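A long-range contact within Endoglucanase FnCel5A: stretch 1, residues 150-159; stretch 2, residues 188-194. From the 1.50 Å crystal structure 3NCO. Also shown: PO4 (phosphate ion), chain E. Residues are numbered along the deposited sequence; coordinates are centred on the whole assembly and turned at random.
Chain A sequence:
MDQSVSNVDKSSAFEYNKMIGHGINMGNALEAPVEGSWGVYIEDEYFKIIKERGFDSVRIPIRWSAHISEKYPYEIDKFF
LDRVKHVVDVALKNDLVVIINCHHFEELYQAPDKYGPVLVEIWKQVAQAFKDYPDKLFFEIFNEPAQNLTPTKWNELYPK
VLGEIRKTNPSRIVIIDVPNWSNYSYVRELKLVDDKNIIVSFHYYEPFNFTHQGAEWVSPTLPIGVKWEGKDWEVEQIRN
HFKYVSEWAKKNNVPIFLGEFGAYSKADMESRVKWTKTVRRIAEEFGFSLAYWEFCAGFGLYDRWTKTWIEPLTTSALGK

Stretch 1 150-159: TPTKWNELYP
Stretch 2, residues 188-194: RELKLVD

A helix and an irregular, largely extended segment pack side by side in this contact, held by three hydrogen bonds between helix side chains and the segment's backbone and by a small apolar patch, with 394 Å² buried over both sides. Stretch 1 is helical from P151 onward (phi/psi near -65/-40), and the helix continues past P159. T150 precedes it as N-cap, chi1 58° (p), its OG1 accepting from K153 N at 3.2 Å. Proline suits the first turn, where no earlier carbonyl needs its missing NH; at P159 the same lack leaves N without a bond to the turn before, and the helix kinks. Stretch 2 leaves a 3-10 segment at R188 and E189 (psi -11° and -13°), then extends, with psi 128° at L190, 123° at K191, 176° at L192 and 166° at V193.

The two run in the same sense: P151 CA lies 6.0 Å from E189 CA, N155 CA 5.8 Å from K191 CA, and P159 CA 7.3 Å from V193 CA. P151, W154, N155, Y158 and P159 point their CA-to-CB bonds toward stretch 2, while T152 and E156 point away.

N155 (chi1 -83°, m; chi2 -25°) is the polar clamp. Its amide reads the backbone with both ends: N155 OD1 accepts from K191 N at 2.9 Å and N155 ND2 donates to E189 O at 3.1 Å, both nearly straight at 169° and 167°. N155 ND2 also donates to O4 of the phosphate at 3.0 Å; T152 OG1 donates to phosphate O3 at 2.7 Å.

One turn on, Y158 (chi1 90°, p; chi2 -108°) reaches across so that OH donates to K191 O at 2.6 Å, with that oxygen at the ring edge near its plane. Water 1 donates to the same K191 O at 2.9 Å and to N155 O at 2.8 Å, bridging the backbones.

L190 (t, p) starts sideways, but its end comes nearer: CD1 sits 4.0 Å from W154 CD1 and 4.0 Å from Y158 CE1, its branched apolar tip filling space beside two buried aromatic rings. W154 has chi1 174° (t) and chi2 -124°. At the ends, P151 CB meets E189 CB at 3.6 Å, and P159 CG meets V193 CG1 at 3.8 Å; V193 is m. E189 (m, m) is partly exposed, as its carboxylate allows. K191 (t, t, m, t) hydrogen-bonds through its backbone N and O; its side chain starts sideways, with K191 CB 3.6 Å from N155 CG, and its exposed end leads away. L192 (m, t) points away.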

# COMPACT_ATOMS: atom_id res chain seq x y z
N THR A 150 12.49 12.92 -5.06
CA THR A 150 13.43 11.97 -5.66
C THR A 150 13.88 10.98 -4.59
O THR A 150 13.68 11.23 -3.40
CB THR A 150 14.67 12.70 -6.16
OG1 THR A 150 15.27 13.39 -5.04
CG2 THR A 150 14.29 13.75 -7.20
N PRO A 151 14.52 9.85 -4.99
CA PRO A 151 15.08 8.93 -3.99
C PRO A 151 15.94 9.66 -2.95
O PRO A 151 15.83 9.40 -1.76
CB PRO A 151 15.91 7.96 -4.87
CG PRO A 151 15.11 7.87 -6.15
CD PRO A 151 14.67 9.34 -6.37
N THR A 152 16.76 10.60 -3.39
CA THR A 152 17.56 11.41 -2.46
C THR A 152 16.74 12.22 -1.47
O THR A 152 17.04 12.24 -0.27
CB THR A 152 18.53 12.29 -3.28
OG1 THR A 152 19.38 11.44 -4.05
CG2 THR A 152 19.36 13.28 -2.42
N LYS A 153 15.73 12.93 -1.95
CA LYS A 153 14.91 13.76 -1.06
C LYS A 153 14.13 12.87 -0.13
O LYS A 153 13.91 13.20 1.04
CB LYS A 153 13.90 14.55 -1.90
CG LYS A 153 14.55 15.63 -2.78
CD LYS A 153 14.95 16.89 -2.01
CE LYS A 153 15.36 18.06 -2.92
NZ LYS A 153 15.98 19.03 -1.94
N TRP A 154 13.67 11.73 -0.65
CA TRP A 154 12.93 10.83 0.20
C TRP A 154 13.81 10.25 1.27
O TRP A 154 13.37 10.09 2.40
CB TRP A 154 12.34 9.76 -0.68
CG TRP A 154 11.67 8.67 0.00
CD1 TRP A 154 11.98 7.35 -0.16
CD2 TRP A 154 10.54 8.74 0.91
NE1 TRP A 154 11.12 6.58 0.61
CE2 TRP A 154 10.21 7.39 1.24
CE3 TRP A 154 9.74 9.78 1.40
CZ2 TRP A 154 9.15 7.06 2.11
CZ3 TRP A 154 8.65 9.45 2.26
CH2 TRP A 154 8.40 8.10 2.62
N ASN A 155 15.05 9.92 0.94
CA ASN A 155 15.95 9.32 1.89
C ASN A 155 16.20 10.33 3.01
O ASN A 155 16.50 9.96 4.16
CB ASN A 155 17.28 8.96 1.19
CG ASN A 155 17.20 7.65 0.48
OD1 ASN A 155 16.40 6.82 0.85
ND2 ASN A 155 17.99 7.46 -0.55
N GLU A 156 16.11 11.61 2.65
CA GLU A 156 16.30 12.69 3.62
C GLU A 156 15.07 12.94 4.49
O GLU A 156 15.18 13.21 5.71
CB GLU A 156 16.76 13.99 2.95
CG GLU A 156 18.15 13.82 2.25
CD GLU A 156 18.55 14.93 1.23
OE1 GLU A 156 19.76 14.95 0.85
OE2 GLU A 156 17.68 15.72 0.78
N LEU A 157 13.90 12.86 3.84
CA LEU A 157 12.64 13.16 4.48
C LEU A 157 12.07 12.09 5.42
O LEU A 157 11.65 12.41 6.54
CB LEU A 157 11.59 13.49 3.36
CG LEU A 157 10.17 13.75 3.85
CD1 LEU A 157 10.16 14.93 4.82
CD2 LEU A 157 9.26 14.07 2.64
N TYR A 158 11.97 10.84 4.94
CA TYR A 158 11.30 9.83 5.71
C TYR A 158 11.91 9.64 7.10
O TYR A 158 11.13 9.46 8.04
CB TYR A 158 11.09 8.50 4.93
CG TYR A 158 12.20 7.49 5.06
CD1 TYR A 158 13.08 7.21 3.99
CD2 TYR A 158 12.36 6.77 6.25
CE1 TYR A 158 14.10 6.28 4.10
CE2 TYR A 158 13.37 5.82 6.38
CZ TYR A 158 14.24 5.59 5.31
OH TYR A 158 15.22 4.62 5.47
N PRO A 159 13.28 9.73 7.26
CA PRO A 159 13.78 9.62 8.65
C PRO A 159 13.31 10.76 9.54
O PRO A 159 13.19 10.51 10.74
CB PRO A 159 15.32 9.61 8.50
CG PRO A 159 15.54 9.14 7.05
CD PRO A 159 14.42 9.87 6.32
N ARG A 188 17.22 -0.31 -5.00
CA ARG A 188 18.59 -0.05 -4.66
C ARG A 188 18.84 1.42 -4.34
O ARG A 188 19.92 1.77 -3.87
CB ARG A 188 19.51 -0.48 -5.81
CG ARG A 188 19.18 0.24 -7.17
CD ARG A 188 20.12 -0.29 -8.28
NE ARG A 188 20.18 0.47 -9.53
CZ ARG A 188 19.40 0.32 -10.62
NH1 ARG A 188 19.65 1.10 -11.69
NH2 ARG A 188 18.36 -0.56 -10.68
N GLU A 189 17.88 2.30 -4.64
CA GLU A 189 18.08 3.72 -4.38
C GLU A 189 17.68 4.04 -2.97
O GLU A 189 17.96 5.10 -2.49
CB GLU A 189 17.23 4.60 -5.33
CG GLU A 189 17.36 4.26 -6.81
CD GLU A 189 18.69 4.62 -7.42
OE1 GLU A 189 19.49 5.35 -6.77
OE2 GLU A 189 18.93 4.17 -8.56
N LEU A 190 16.98 3.13 -2.31
CA LEU A 190 16.47 3.41 -0.95
C LEU A 190 17.58 3.25 0.06
O LEU A 190 18.26 2.20 0.07
CB LEU A 190 15.32 2.45 -0.64
CG LEU A 190 14.56 2.58 0.66
CD1 LEU A 190 13.95 3.99 0.82
CD2 LEU A 190 13.47 1.47 0.75
N LYS A 191 17.79 4.27 0.90
CA LYS A 191 18.77 4.20 2.01
C LYS A 191 18.02 3.96 3.32
O LYS A 191 17.13 4.74 3.68
CB LYS A 191 19.58 5.49 2.09
CG LYS A 191 20.60 5.45 3.15
CD LYS A 191 21.11 6.84 3.53
CE LYS A 191 22.01 7.40 2.45
NZ LYS A 191 22.42 8.76 2.91
N LEU A 192 18.38 2.88 4.02
CA LEU A 192 17.67 2.51 5.25
C LEU A 192 18.21 3.30 6.46
O LEU A 192 19.08 4.17 6.31
CB LEU A 192 17.67 0.98 5.44
CG LEU A 192 16.93 0.22 4.34
CD1 LEU A 192 16.98 -1.27 4.60
CD2 LEU A 192 15.45 0.67 4.36
N VAL A 193 17.61 3.11 7.60
CA VAL A 193 18.09 3.69 8.85
C VAL A 193 18.18 2.54 9.83
O VAL A 193 17.67 1.45 9.56
CB VAL A 193 17.13 4.77 9.37
CG1 VAL A 193 17.15 5.98 8.40
CG2 VAL A 193 15.76 4.23 9.53
N ASP A 194 18.86 2.76 10.94
CA ASP A 194 19.03 1.71 11.92
C ASP A 194 17.81 1.65 12.79
O ASP A 194 17.79 2.23 13.88
CB ASP A 194 20.26 2.01 12.78
CG ASP A 194 20.70 0.79 13.61
OD1 ASP A 194 20.16 -0.34 13.42
OD2 ASP A 194 21.59 0.97 14.44
P PO4 E . 21.22 9.52 -1.79
O1 PO4 E . 20.82 8.61 -2.94
O2 PO4 E . 22.54 9.08 -1.16
O3 PO4 E . 21.40 10.91 -2.40
O4 PO4 E . 20.20 9.44 -0.65
O HOH W 1 17.67 7.47 4.62